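Local coordinates for protein cytochrome P450 (CYP102L1) (Mycobacterium phage Adler, PDB 6N6Q) that binds haem and, as in other cytochromes P450, probably activates dioxygen at the iron to oxidise organic substrates, at residues F57-V62 with N368-V373; E78-P83 with F349-Q354; A310-R315 with D323-L328; T316-Q321 with I436-E441. All coordinates share one frame; numbering follows the deposited sequence.

Contact 1: residues F57-V62 with N368-V373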
# COMPACT_ATOMS: atom_id res chain seq x y z
N PHE A 57 -19.73 -10.24 -8.59
CA PHE A 57 -19.16 -10.67 -9.86
C PHE A 57 -18.50 -12.02 -9.70
O PHE A 57 -18.12 -12.42 -8.59
CB PHE A 57 -18.16 -9.64 -10.40
CG PHE A 57 -17.01 -9.35 -9.47
CD1 PHE A 57 -17.12 -8.36 -8.51
CD2 PHE A 57 -15.82 -10.05 -9.57
CE1 PHE A 57 -16.07 -8.09 -7.65
CE2 PHE A 57 -14.77 -9.78 -8.72
CZ PHE A 57 -14.89 -8.80 -7.76
N ARG A 58 -18.38 -12.73 -10.82
CA ARG A 58 -17.55 -13.91 -10.92
C ARG A 58 -16.23 -13.51 -11.56
O ARG A 58 -16.20 -12.76 -12.54
CB ARG A 58 -18.23 -15.00 -11.75
CG ARG A 58 -17.27 -16.04 -12.32
CD ARG A 58 -17.99 -17.27 -12.82
NE ARG A 58 -19.22 -16.94 -13.55
CZ ARG A 58 -19.25 -16.51 -14.80
NH1 ARG A 58 -18.12 -16.34 -15.48
NH2 ARG A 58 -20.41 -16.24 -15.38
N VAL A 59 -15.13 -13.99 -11.00
CA VAL A 59 -13.79 -13.60 -11.43
C VAL A 59 -12.98 -14.85 -11.75
O VAL A 59 -13.07 -15.86 -11.05
CB VAL A 59 -13.08 -12.74 -10.37
CG1 VAL A 59 -13.00 -13.47 -9.03
CG2 VAL A 59 -11.71 -12.32 -10.85
N VAL A 60 -12.20 -14.78 -12.83
CA VAL A 60 -11.21 -15.80 -13.14
C VAL A 60 -9.99 -15.52 -12.27
O VAL A 60 -9.29 -14.53 -12.47
CB VAL A 60 -10.85 -15.81 -14.62
CG1 VAL A 60 -9.78 -16.85 -14.90
CG2 VAL A 60 -12.09 -16.07 -15.47
N VAL A 61 -9.74 -16.39 -11.29
CA VAL A 61 -8.64 -16.23 -10.36
C VAL A 61 -7.45 -17.04 -10.86
O VAL A 61 -7.59 -18.22 -11.19
CB VAL A 61 -9.04 -16.67 -8.94
CG1 VAL A 61 -7.88 -16.50 -7.98
CG2 VAL A 61 -10.26 -15.89 -8.47
N VAL A 62 -6.29 -16.40 -10.93
CA VAL A 62 -5.05 -17.06 -11.33
C VAL A 62 -4.10 -17.02 -10.14
O VAL A 62 -3.77 -15.94 -9.63
CB VAL A 62 -4.41 -16.38 -12.55
CG1 VAL A 62 -3.28 -17.22 -13.10
CG2 VAL A 62 -5.46 -16.12 -13.63
N ASN A 368 -9.89 -7.74 -23.92
CA ASN A 368 -10.59 -7.06 -22.84
C ASN A 368 -11.21 -8.01 -21.83
O ASN A 368 -11.96 -7.56 -20.94
CB ASN A 368 -11.67 -6.10 -23.36
CG ASN A 368 -11.09 -4.86 -24.02
OD1 ASN A 368 -9.95 -4.48 -23.74
ND2 ASN A 368 -11.86 -4.24 -24.90
N ASP A 369 -10.94 -9.31 -21.92
CA ASP A 369 -11.29 -10.21 -20.83
C ASP A 369 -10.31 -10.01 -19.68
O ASP A 369 -9.11 -9.82 -19.90
CB ASP A 369 -11.27 -11.67 -21.29
CG ASP A 369 -12.42 -12.00 -22.22
OD1 ASP A 369 -13.45 -11.30 -22.18
OD2 ASP A 369 -12.29 -12.97 -23.00
N TRP A 370 -10.82 -10.04 -18.46
CA TRP A 370 -10.02 -9.70 -17.29
C TRP A 370 -9.97 -10.86 -16.30
O TRP A 370 -10.93 -11.62 -16.16
CB TRP A 370 -10.54 -8.43 -16.60
CG TRP A 370 -12.01 -8.40 -16.36
CD1 TRP A 370 -12.98 -8.12 -17.28
CD2 TRP A 370 -12.69 -8.64 -15.12
NE1 TRP A 370 -14.22 -8.18 -16.70
CE2 TRP A 370 -14.07 -8.50 -15.37
CE3 TRP A 370 -12.27 -8.96 -13.83
CZ2 TRP A 370 -15.03 -8.66 -14.37
CZ3 TRP A 370 -13.22 -9.13 -12.84
CH2 TRP A 370 -14.58 -8.98 -13.12
N VAL A 371 -8.82 -10.98 -15.63
CA VAL A 371 -8.59 -11.99 -14.61
C VAL A 371 -8.00 -11.30 -13.38
O VAL A 371 -7.62 -10.13 -13.41
CB VAL A 371 -7.65 -13.12 -15.09
CG1 VAL A 371 -8.23 -13.82 -16.31
CG2 VAL A 371 -6.27 -12.56 -15.39
N PHE A 372 -7.93 -12.06 -12.28
CA PHE A 372 -7.37 -11.59 -11.02
C PHE A 372 -6.16 -12.43 -10.68
O PHE A 372 -6.26 -13.66 -10.60
CB PHE A 372 -8.42 -11.65 -9.90
CG PHE A 372 -7.89 -11.25 -8.55
CD1 PHE A 372 -7.66 -9.92 -8.25
CD2 PHE A 372 -7.66 -12.21 -7.58
CE1 PHE A 372 -7.18 -9.55 -7.00
CE2 PHE A 372 -7.18 -11.84 -6.33
CZ PHE A 372 -6.95 -10.51 -6.04
N VAL A 373 -5.02 -11.77 -10.47
CA VAL A 373 -3.81 -12.44 -10.01
C VAL A 373 -3.85 -12.43 -8.48
O VAL A 373 -3.78 -11.36 -7.86
CB VAL A 373 -2.55 -11.75 -10.54
CG1 VAL A 373 -1.31 -12.35 -9.90
CG2 VAL A 373 -2.48 -11.88 -12.06
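V59 CG2 packs on F372 CB at 3.5 Å in the apolar centre of this contact. The two strands, 58-62 and 370-373, run parallel and belong to the mixed five-stranded sheet characteristic of the P450 fold. Residue V61 pairs with F372 and V62 with V373. V61 and F372 lie on one face of the sheet, V62 and V373 on the other. V61 CG1 comes to the edge of the F372 ring. On the other face V371 fits between V60 and V62: V60 CG1 touches V371 CG1 at 3.7 Å, and V62 CG2 reaches V371 CB at 4.0 Å. Helix 65-71 covers this face through L67, I68 and I71. The F372 ring meets that of F349 on the next strand.

Further out, W370 closes the end of the contact. Its CG sits between the backbone N and the carbonyl carbon (chi1 47°), and the far end of the indole comes back toward 57-62. F57 CD2 meets W370 CH2 at 3.9 Å, near the indole plane and at its rim. The two rings are inclined to each other, with planes 58° apart.

At the outer edge R58 has a long, weak ion pair with E51 of the adjoining strand. The backbone supplies the polar links across the contact. F372 uses both its backbone N-H and its carbonyl, one toward each neighbour of V61. The F372 N-H donates to V60 O at 2.8 Å, and F372 O accepts from V62 N at 2.8 Å, nearly straight at 169°.

Contact 2: residues E78-P83 with F349-Q354. With HEM (protoporphyrin IX containing Fe), chain E; CAC (cacodylate ion), chain F.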
# COMPACT_ATOMS: atom_id res chain seq x y z
N GLU A 78 -2.35 -6.30 -19.92
CA GLU A 78 -2.17 -4.97 -19.37
C GLU A 78 -3.07 -4.83 -18.15
O GLU A 78 -3.86 -5.72 -17.83
CB GLU A 78 -2.45 -3.89 -20.42
CG GLU A 78 -3.88 -3.89 -20.91
CD GLU A 78 -4.12 -2.83 -21.97
OE1 GLU A 78 -3.13 -2.30 -22.52
OE2 GLU A 78 -5.30 -2.52 -22.25
N LYS A 79 -2.96 -3.68 -17.48
CA LYS A 79 -3.72 -3.46 -16.26
C LYS A 79 -5.21 -3.36 -16.55
O LYS A 79 -5.64 -2.70 -17.50
CB LYS A 79 -3.25 -2.18 -15.56
CG LYS A 79 -4.32 -1.56 -14.65
CD LYS A 79 -3.72 -0.83 -13.47
CE LYS A 79 -4.83 -0.40 -12.51
NZ LYS A 79 -4.29 0.08 -11.20
N ASN A 80 -6.00 -4.03 -15.72
CA ASN A 80 -7.45 -3.91 -15.74
C ASN A 80 -7.91 -3.16 -14.50
O ASN A 80 -7.56 -3.53 -13.38
CB ASN A 80 -8.12 -5.29 -15.79
CG ASN A 80 -9.63 -5.21 -15.72
OD1 ASN A 80 -10.23 -5.46 -14.68
ND2 ASN A 80 -10.25 -4.85 -16.84
N VAL A 81 -8.68 -2.09 -14.71
CA VAL A 81 -9.32 -1.40 -13.60
C VAL A 81 -10.38 -2.32 -13.03
O VAL A 81 -11.49 -2.42 -13.56
CB VAL A 81 -9.91 -0.05 -14.04
CG1 VAL A 81 -10.65 0.61 -12.88
CG2 VAL A 81 -8.82 0.86 -14.57
N GLY A 82 -10.04 -3.02 -11.94
CA GLY A 82 -10.92 -4.00 -11.37
C GLY A 82 -12.16 -3.37 -10.77
O GLY A 82 -12.33 -2.14 -10.75
N PRO A 83 -13.07 -4.23 -10.28
CA PRO A 83 -14.33 -3.72 -9.73
C PRO A 83 -14.14 -2.69 -8.62
O PRO A 83 -14.69 -1.58 -8.71
CB PRO A 83 -15.02 -4.99 -9.22
CG PRO A 83 -14.46 -6.08 -10.06
CD PRO A 83 -13.03 -5.70 -10.31
N PHE A 349 -5.69 -6.82 -11.03
CA PHE A 349 -6.51 -7.27 -12.15
C PHE A 349 -5.81 -6.97 -13.46
O PHE A 349 -5.32 -5.85 -13.66
CB PHE A 349 -7.89 -6.60 -12.11
CG PHE A 349 -8.79 -7.11 -11.03
CD1 PHE A 349 -9.56 -8.25 -11.23
CD2 PHE A 349 -8.87 -6.47 -9.81
CE1 PHE A 349 -10.39 -8.73 -10.24
CE2 PHE A 349 -9.70 -6.94 -8.81
CZ PHE A 349 -10.46 -8.08 -9.02
N ARG A 350 -5.77 -7.96 -14.35
CA ARG A 350 -5.17 -7.80 -15.66
C ARG A 350 -6.22 -8.06 -16.73
O ARG A 350 -7.23 -8.72 -16.49
CB ARG A 350 -3.98 -8.74 -15.85
CG ARG A 350 -2.88 -8.56 -14.81
CD ARG A 350 -1.52 -8.55 -15.47
NE ARG A 350 -1.09 -7.21 -15.85
CZ ARG A 350 -0.20 -6.95 -16.80
NH1 ARG A 350 0.35 -7.94 -17.49
NH2 ARG A 350 0.13 -5.69 -17.07
N GLN A 351 -5.97 -7.54 -17.93
CA GLN A 351 -6.87 -7.71 -19.05
C GLN A 351 -6.06 -7.99 -20.31
O GLN A 351 -4.89 -7.60 -20.41
CB GLN A 351 -7.76 -6.47 -19.27
CG GLN A 351 -7.01 -5.23 -19.71
CD GLN A 351 -7.89 -4.00 -19.75
OE1 GLN A 351 -8.94 -3.95 -19.11
NE2 GLN A 351 -7.47 -3.00 -20.50
N ALA A 352 -6.68 -8.70 -21.25
CA ALA A 352 -5.99 -9.15 -22.45
C ALA A 352 -6.01 -8.05 -23.51
O ALA A 352 -7.08 -7.54 -23.86
CB ALA A 352 -6.63 -10.42 -22.99
N LYS A 353 -4.83 -7.70 -24.02
CA LYS A 353 -4.75 -6.70 -25.08
C LYS A 353 -5.23 -7.25 -26.41
O LYS A 353 -5.70 -6.49 -27.27
CB LYS A 353 -3.32 -6.18 -25.20
CG LYS A 353 -2.80 -5.51 -23.95
CD LYS A 353 -1.30 -5.28 -24.00
CE LYS A 353 -0.92 -4.28 -25.08
NZ LYS A 353 0.56 -4.09 -25.15
N GLN A 354 -5.11 -8.57 -26.61
CA GLN A 354 -5.56 -9.24 -27.82
C GLN A 354 -6.20 -10.55 -27.43
O GLN A 354 -6.20 -10.95 -26.26
CB GLN A 354 -4.40 -9.49 -28.80
CG GLN A 354 -3.41 -8.34 -28.93
CD GLN A 354 -2.07 -8.78 -29.47
OE1 GLN A 354 -1.03 -8.26 -29.08
NE2 GLN A 354 -2.08 -9.76 -30.37
CHA HEM E . 0.14 0.94 -7.72
CHB HEM E . 1.18 -1.89 -3.90
CHC HEM E . 2.90 1.99 -1.51
CHD HEM E . 1.17 4.86 -5.02
C1A HEM E . 0.29 -0.18 -6.92
C2A HEM E . -0.01 -1.56 -7.27
C3A HEM E . 0.28 -2.33 -6.22
C4A HEM E . 0.77 -1.48 -5.15
CMA HEM E . 0.10 -3.86 -6.16
CAA HEM E . -0.57 -2.06 -8.62
CBA HEM E . -2.10 -1.95 -8.57
CGA HEM E . -2.71 -2.60 -9.79
O1A HEM E . -1.97 -3.22 -10.59
O2A HEM E . -3.95 -2.48 -9.96
C1B HEM E . 1.79 -1.10 -2.94
C2B HEM E . 2.42 -1.57 -1.73
C3B HEM E . 2.90 -0.50 -1.06
C4B HEM E . 2.58 0.68 -1.84
CMB HEM E . 2.49 -3.06 -1.33
CAB HEM E . 3.65 -0.42 0.30
CBB HEM E . 3.94 -1.47 1.08
C1C HEM E . 2.61 3.11 -2.25
C2C HEM E . 3.01 4.47 -1.95
C3C HEM E . 2.54 5.28 -2.91
C4C HEM E . 1.82 4.45 -3.87
CMC HEM E . 3.84 4.94 -0.73
CAC HEM E . 2.77 6.81 -2.91
CBC HEM E . 2.33 7.61 -3.89
C1D HEM E . 0.75 4.06 -6.06
C2D HEM E . 0.19 4.51 -7.33
C3D HEM E . -0.09 3.43 -8.07
C4D HEM E . 0.28 2.25 -7.31
CMD HEM E . -0.05 5.98 -7.74
CAD HEM E . -0.71 3.43 -9.49
CBD HEM E . 0.39 3.62 -10.53
CGD HEM E . -0.19 3.53 -11.92
O1D HEM E . 0.36 4.19 -12.84
O2D HEM E . -1.20 2.80 -12.11
NA HEM E . 0.77 -0.18 -5.62
NB HEM E . 1.91 0.28 -2.98
NC HEM E . 1.89 3.14 -3.43
ND HEM E . 0.78 2.68 -6.09
FE HEM E . 1.21 1.49 -4.46
AS CAC F . -9.16 0.67 -20.40
O1 CAC F . -8.46 2.13 -21.00
O2 CAC F . -8.57 -0.13 -18.98
C1 CAC F . -11.04 0.97 -20.20
C2 CAC F . -9.15 -0.59 -21.85
O HOH W 1 -5.87 -4.13 -10.87
O HOH W 2 -9.46 -1.77 -17.31
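E78 and Q351 each place CG between the backbone N and the carbonyl carbon (chi1 63° and 67°). Both chains then run extended on the same face of the sheet. Q351 NE2 donates to E78 OE2 at 2.8 Å, on the anti side of the carboxylate. Their backbones form an antiparallel hydrogen-bonded pair, with Q351 N to E78 O at 2.8 Å and E78 N to Q351 O at 2.9 Å, and N80 N bonds to F349 O further along. N80 ND2 gives a straight bond to Q351 OE1 (2.8 Å, 167°). The Q351 amide is thus fixed at both ends. K353 CG lies against the E78 carboxylate, 3.5 Å from OE1.

At the far end P83 CD sits over one face of the F349 ring in a CH-pi contact. E78 CA lies over one face of the R350 guanidinium, whose NH1 bonds to I71 O.

K79 turns from the pair toward the haem. Its NZ bonds to propionate oxygen O2A at 2.9 Å and also to F97 O. A water that accepts from F349 N lies 2.7 Å from haem O2A, so both segments reach the propionate. The cacodylate near Q351 probably comes from the crystallisation liquor.

Strand 77-79 is an outermost strand of the sheet, paired with 347-352. G82 takes the N-cap position of helix 83-87, and strand 370-374 flanks 347-352 on its other side.

Contact 3: residues A310-R315 with D323-L328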
# COMPACT_ATOMS: atom_id res chain seq x y z
N ALA A 310 24.27 -1.72 15.30
CA ALA A 310 25.59 -1.54 14.72
C ALA A 310 25.64 -0.32 13.81
O ALA A 310 26.71 0.30 13.67
CB ALA A 310 26.00 -2.79 13.94
N MET A 311 24.52 0.05 13.19
CA MET A 311 24.51 1.21 12.31
C MET A 311 24.52 2.51 13.11
O MET A 311 25.25 3.44 12.77
CB MET A 311 23.30 1.15 11.38
CG MET A 311 23.23 2.28 10.36
SD MET A 311 24.52 2.18 9.11
CE MET A 311 24.09 0.64 8.30
N TRP A 312 23.71 2.60 14.16
CA TRP A 312 23.63 3.79 15.01
C TRP A 312 23.86 3.37 16.45
O TRP A 312 22.90 3.02 17.17
CB TRP A 312 22.28 4.49 14.85
CG TRP A 312 21.96 4.86 13.43
CD1 TRP A 312 22.34 5.99 12.76
CD2 TRP A 312 21.17 4.10 12.51
NE1 TRP A 312 21.85 5.97 11.48
CE2 TRP A 312 21.12 4.82 11.30
CE3 TRP A 312 20.49 2.88 12.58
CZ2 TRP A 312 20.44 4.36 10.18
CZ3 TRP A 312 19.81 2.42 11.47
CH2 TRP A 312 19.79 3.16 10.28
N PRO A 313 25.11 3.37 16.92
CA PRO A 313 25.38 3.00 18.31
C PRO A 313 24.75 3.98 19.29
O PRO A 313 24.40 5.11 18.95
CB PRO A 313 26.91 3.03 18.39
CG PRO A 313 27.37 2.86 16.98
CD PRO A 313 26.34 3.55 16.14
N GLY A 314 24.62 3.52 20.53
CA GLY A 314 23.97 4.29 21.57
C GLY A 314 22.46 4.24 21.45
O GLY A 314 21.89 3.79 20.45
N ARG A 315 21.79 4.71 22.50
CA ARG A 315 20.33 4.73 22.54
C ARG A 315 19.75 6.10 22.23
O ARG A 315 18.54 6.30 22.43
CB ARG A 315 19.84 4.23 23.90
CG ARG A 315 20.06 2.73 24.15
CD ARG A 315 19.19 1.84 23.25
NE ARG A 315 19.69 1.74 21.88
CZ ARG A 315 20.70 0.97 21.51
NH1 ARG A 315 21.33 0.22 22.40
NH2 ARG A 315 21.09 0.94 20.24
N ASP A 323 21.91 7.34 2.82
CA ASP A 323 22.61 6.16 2.34
C ASP A 323 22.53 4.98 3.31
O ASP A 323 22.67 3.83 2.88
CB ASP A 323 24.07 6.49 2.05
CG ASP A 323 24.26 7.18 0.72
OD1 ASP A 323 23.58 6.80 -0.25
OD2 ASP A 323 25.09 8.11 0.65
N GLN A 324 22.32 5.24 4.60
CA GLN A 324 22.32 4.16 5.58
C GLN A 324 21.10 3.25 5.46
O GLN A 324 21.16 2.10 5.89
CB GLN A 324 22.41 4.72 6.99
CG GLN A 324 23.78 5.24 7.37
CD GLN A 324 23.81 5.82 8.78
OE1 GLN A 324 22.81 6.36 9.26
NE2 GLN A 324 24.96 5.72 9.43
N ILE A 325 20.01 3.75 4.89
CA ILE A 325 18.75 2.99 4.90
C ILE A 325 18.88 1.72 4.07
O ILE A 325 18.54 0.63 4.53
CB ILE A 325 17.59 3.88 4.41
CG1 ILE A 325 17.48 5.13 5.29
CG2 ILE A 325 16.29 3.10 4.41
CD1 ILE A 325 17.55 4.83 6.78
N ALA A 326 19.38 1.84 2.84
CA ALA A 326 19.52 0.67 1.98
C ALA A 326 20.60 -0.29 2.46
O ALA A 326 20.64 -1.43 1.99
CB ALA A 326 19.82 1.11 0.55
N LYS A 327 21.47 0.14 3.37
CA LYS A 327 22.52 -0.74 3.89
C LYS A 327 22.01 -1.70 4.95
O LYS A 327 22.75 -2.61 5.34
CB LYS A 327 23.68 0.10 4.45
CG LYS A 327 24.44 0.89 3.39
CD LYS A 327 25.72 1.50 3.94
CE LYS A 327 25.44 2.59 4.96
NZ LYS A 327 26.66 3.38 5.31
N LEU A 328 20.78 -1.53 5.43
CA LEU A 328 20.18 -2.45 6.39
C LEU A 328 19.62 -3.64 5.62
O LEU A 328 18.44 -3.68 5.26
CB LEU A 328 19.09 -1.75 7.21
CG LEU A 328 19.55 -0.54 8.02
CD1 LEU A 328 18.36 0.14 8.68
CD2 LEU A 328 20.58 -0.95 9.06
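M311, in the last turn of helix 298-311, faces Q324 of the short, weakly bonded helix 322-326 with CA atoms 7.7 Å apart, and at W312 the chain leaves helical geometry. The M311 side chain starts with CG anti to the backbone N (chi1 -176°) and bends at chi2 and chi3. M311 CG lies over the centre of the W312 indole. M311 SD comes to 3.6 Å from Q324 NE2 and equally near its CG. The methyl end, M311 CE, reaches L328 CD2 at 3.9 Å and also rests on K327 CB.

W312 presents the rim of its indole to the second segment. L328 CD1 meets CH2 at 3.7 Å, near the plane of the ring. I325 CD1 approaches the same CH2 more loosely, at 4.5 Å. The two methyls of L328 are thus shared, CD1 with W312 and CD2 with M311.

Q324 is extended beyond CG, and its amide stands almost perpendicular to the indole (87° between planes). Its OE1 is modelled 2.4 Å from W312 NE1. That is too short, and the N-H is poorly aimed, so the details of this bond are doubtful. The indole N-H has a further weak bond to D319 O.

The contact closes the loop of about ten residues between helices 298-311 and 322-326 of the P450 fold. L328 occupies the N-cap position of helix 329-341. The F320 ring meets W312 edge to face. Helix 422-439 packs against I325 through H427, V430 and I431.

Contact 4: residues T316-Q321 with I436-E441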
# COMPACT_ATOMS: atom_id res chain seq x y z
N THR A 316 20.56 7.04 21.77
CA THR A 316 20.03 8.27 21.22
C THR A 316 19.37 7.99 19.87
O THR A 316 19.77 7.07 19.15
CB THR A 316 21.14 9.31 21.06
OG1 THR A 316 21.91 9.38 22.27
CG2 THR A 316 20.56 10.69 20.76
N PHE A 317 18.34 8.77 19.55
CA PHE A 317 17.61 8.57 18.31
C PHE A 317 18.58 8.56 17.13
O PHE A 317 19.48 9.41 17.07
CB PHE A 317 16.56 9.67 18.12
CG PHE A 317 15.61 9.42 16.99
CD1 PHE A 317 14.47 8.65 17.19
CD2 PHE A 317 15.85 9.94 15.73
CE1 PHE A 317 13.59 8.42 16.15
CE2 PHE A 317 14.97 9.70 14.68
CZ PHE A 317 13.84 8.94 14.90
N PRO A 318 18.45 7.62 16.20
CA PRO A 318 19.46 7.48 15.14
C PRO A 318 19.53 8.72 14.25
O PRO A 318 18.51 9.30 13.88
CB PRO A 318 18.97 6.26 14.35
CG PRO A 318 18.15 5.49 15.33
CD PRO A 318 17.48 6.51 16.18
N ASP A 319 20.76 9.12 13.94
CA ASP A 319 21.03 10.19 12.98
C ASP A 319 20.93 9.60 11.58
O ASP A 319 21.92 9.26 10.93
CB ASP A 319 22.40 10.81 13.25
CG ASP A 319 22.79 11.86 12.21
OD1 ASP A 319 21.88 12.45 11.58
OD2 ASP A 319 24.00 12.08 12.03
N PHE A 320 19.68 9.47 11.11
CA PHE A 320 19.41 8.83 9.83
C PHE A 320 19.98 9.67 8.69
O PHE A 320 19.57 10.82 8.50
CB PHE A 320 17.91 8.63 9.64
CG PHE A 320 17.32 7.54 10.50
CD1 PHE A 320 17.60 6.21 10.23
CD2 PHE A 320 16.47 7.84 11.54
CE1 PHE A 320 17.06 5.20 11.01
CE2 PHE A 320 15.92 6.83 12.32
CZ PHE A 320 16.21 5.51 12.05
N GLN A 321 20.91 9.09 7.94
CA GLN A 321 21.34 9.65 6.67
C GLN A 321 20.86 8.74 5.54
O GLN A 321 20.68 7.54 5.73
CB GLN A 321 22.87 9.81 6.62
CG GLN A 321 23.61 8.82 7.49
CD GLN A 321 25.04 9.23 7.79
OE1 GLN A 321 25.74 9.78 6.94
NE2 GLN A 321 25.48 8.96 9.02
N ILE A 436 11.92 2.12 15.49
CA ILE A 436 11.16 1.43 16.53
C ILE A 436 12.04 0.39 17.22
O ILE A 436 12.09 0.32 18.46
CB ILE A 436 9.88 0.81 15.95
CG1 ILE A 436 8.91 1.92 15.52
CG2 ILE A 436 9.23 -0.13 16.95
CD1 ILE A 436 7.71 1.42 14.76
N LEU A 437 12.74 -0.43 16.44
CA LEU A 437 13.61 -1.45 17.02
C LEU A 437 14.77 -0.84 17.79
O LEU A 437 15.25 -1.44 18.76
CB LEU A 437 14.14 -2.37 15.92
CG LEU A 437 13.14 -3.33 15.27
CD1 LEU A 437 13.84 -4.14 14.20
CD2 LEU A 437 12.53 -4.23 16.33
N HIS A 438 15.25 0.33 17.37
CA HIS A 438 16.36 0.99 18.04
C HIS A 438 15.93 1.61 19.37
O HIS A 438 16.72 1.60 20.33
CB HIS A 438 16.96 2.06 17.13
CG HIS A 438 18.16 2.73 17.69
ND1 HIS A 438 18.08 3.77 18.59
CD2 HIS A 438 19.48 2.53 17.47
CE1 HIS A 438 19.30 4.17 18.91
NE2 HIS A 438 20.17 3.43 18.24
N GLN A 439 14.71 2.12 19.45
CA GLN A 439 14.24 2.86 20.62
C GLN A 439 13.41 2.02 21.59
O GLN A 439 13.47 2.25 22.80
CB GLN A 439 13.40 4.07 20.19
CG GLN A 439 14.16 5.06 19.34
CD GLN A 439 15.32 5.69 20.08
OE1 GLN A 439 16.47 5.58 19.67
NE2 GLN A 439 15.02 6.37 21.18
N PHE A 440 12.64 1.05 21.09
CA PHE A 440 11.73 0.29 21.92
C PHE A 440 11.97 -1.20 21.76
O PHE A 440 12.59 -1.65 20.79
CB PHE A 440 10.26 0.59 21.58
CG PHE A 440 9.92 2.06 21.58
CD1 PHE A 440 9.67 2.72 22.77
CD2 PHE A 440 9.85 2.76 20.39
CE1 PHE A 440 9.35 4.06 22.77
CE2 PHE A 440 9.54 4.11 20.39
CZ PHE A 440 9.29 4.76 21.58
N GLU A 441 11.47 -1.96 22.72
CA GLU A 441 11.32 -3.40 22.59
C GLU A 441 9.83 -3.73 22.57
O GLU A 441 9.01 -3.05 23.19
CB GLU A 441 12.02 -4.15 23.73
CG GLU A 441 11.51 -3.84 25.12
CD GLU A 441 12.39 -4.44 26.20
OE1 GLU A 441 13.61 -4.58 25.96
OE2 GLU A 441 11.86 -4.78 27.28
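F317 and Q439 bring the backbones together, with CA atoms 7.0 Å apart. The 316-321 segment is irregular, with an inverse gamma turn centred on D319. Residues 436-439 are the last turn of helix 422-439, which ends as F440 leaves helical geometry.

P318 and H438 carry the contact. H438 has CG anti to the backbone N (chi1 -176°), and its ring lies beneath the proline. P318 CG stands over the ring centre in a CH-pi contact, 3.7 Å from the centroid. T316 O approaches the ring at CE1, 2.9 Å away.

Q439 OE1 accepts a bond from H438 ND1 at 2.7 Å, close to the plane of the imidazole. H438 NE2 bonds to W312 O. These two bonds fix the rotation of the ring, and may favour a doubly protonated, charged imidazole. Q439 OE1 also lies 3.5 Å from F317 CA, while P318 and Q439 meet tip to tip. The F317 ring touches Q439 CG more loosely at CD1.

F320 lies on the same helix through I431, A434 and A435. In P450 terms, the loop after helix 298-311 docks on the C-terminal end of helix 422-439, the helix known as L, where the chain passes into strand 440-444.

The contacts form two pairs at opposite sides of the chain's centre. Contacts 1 and 2 lie 9 Å apart, centre to centre, in the same mixed sheet on neighbouring strands 370-374 and 347-352. Contacts 2 and 3 are nested inside the loop closed by contact 1, which contact 4 crosses. The chain between the segments of contacts 1 and 2 is largely helical, so the sheet joins parts distant in sequence. Contacts 3 and 4, also 9 Å apart between centres, touch through W312 and H438. They share the chain from helix 298-311 to helix 329-341, which contact 4 joins to the end of helix 422-439. The pairs' centres are 41 to 44 Å apart. Contact 2 alone bonds to the haem.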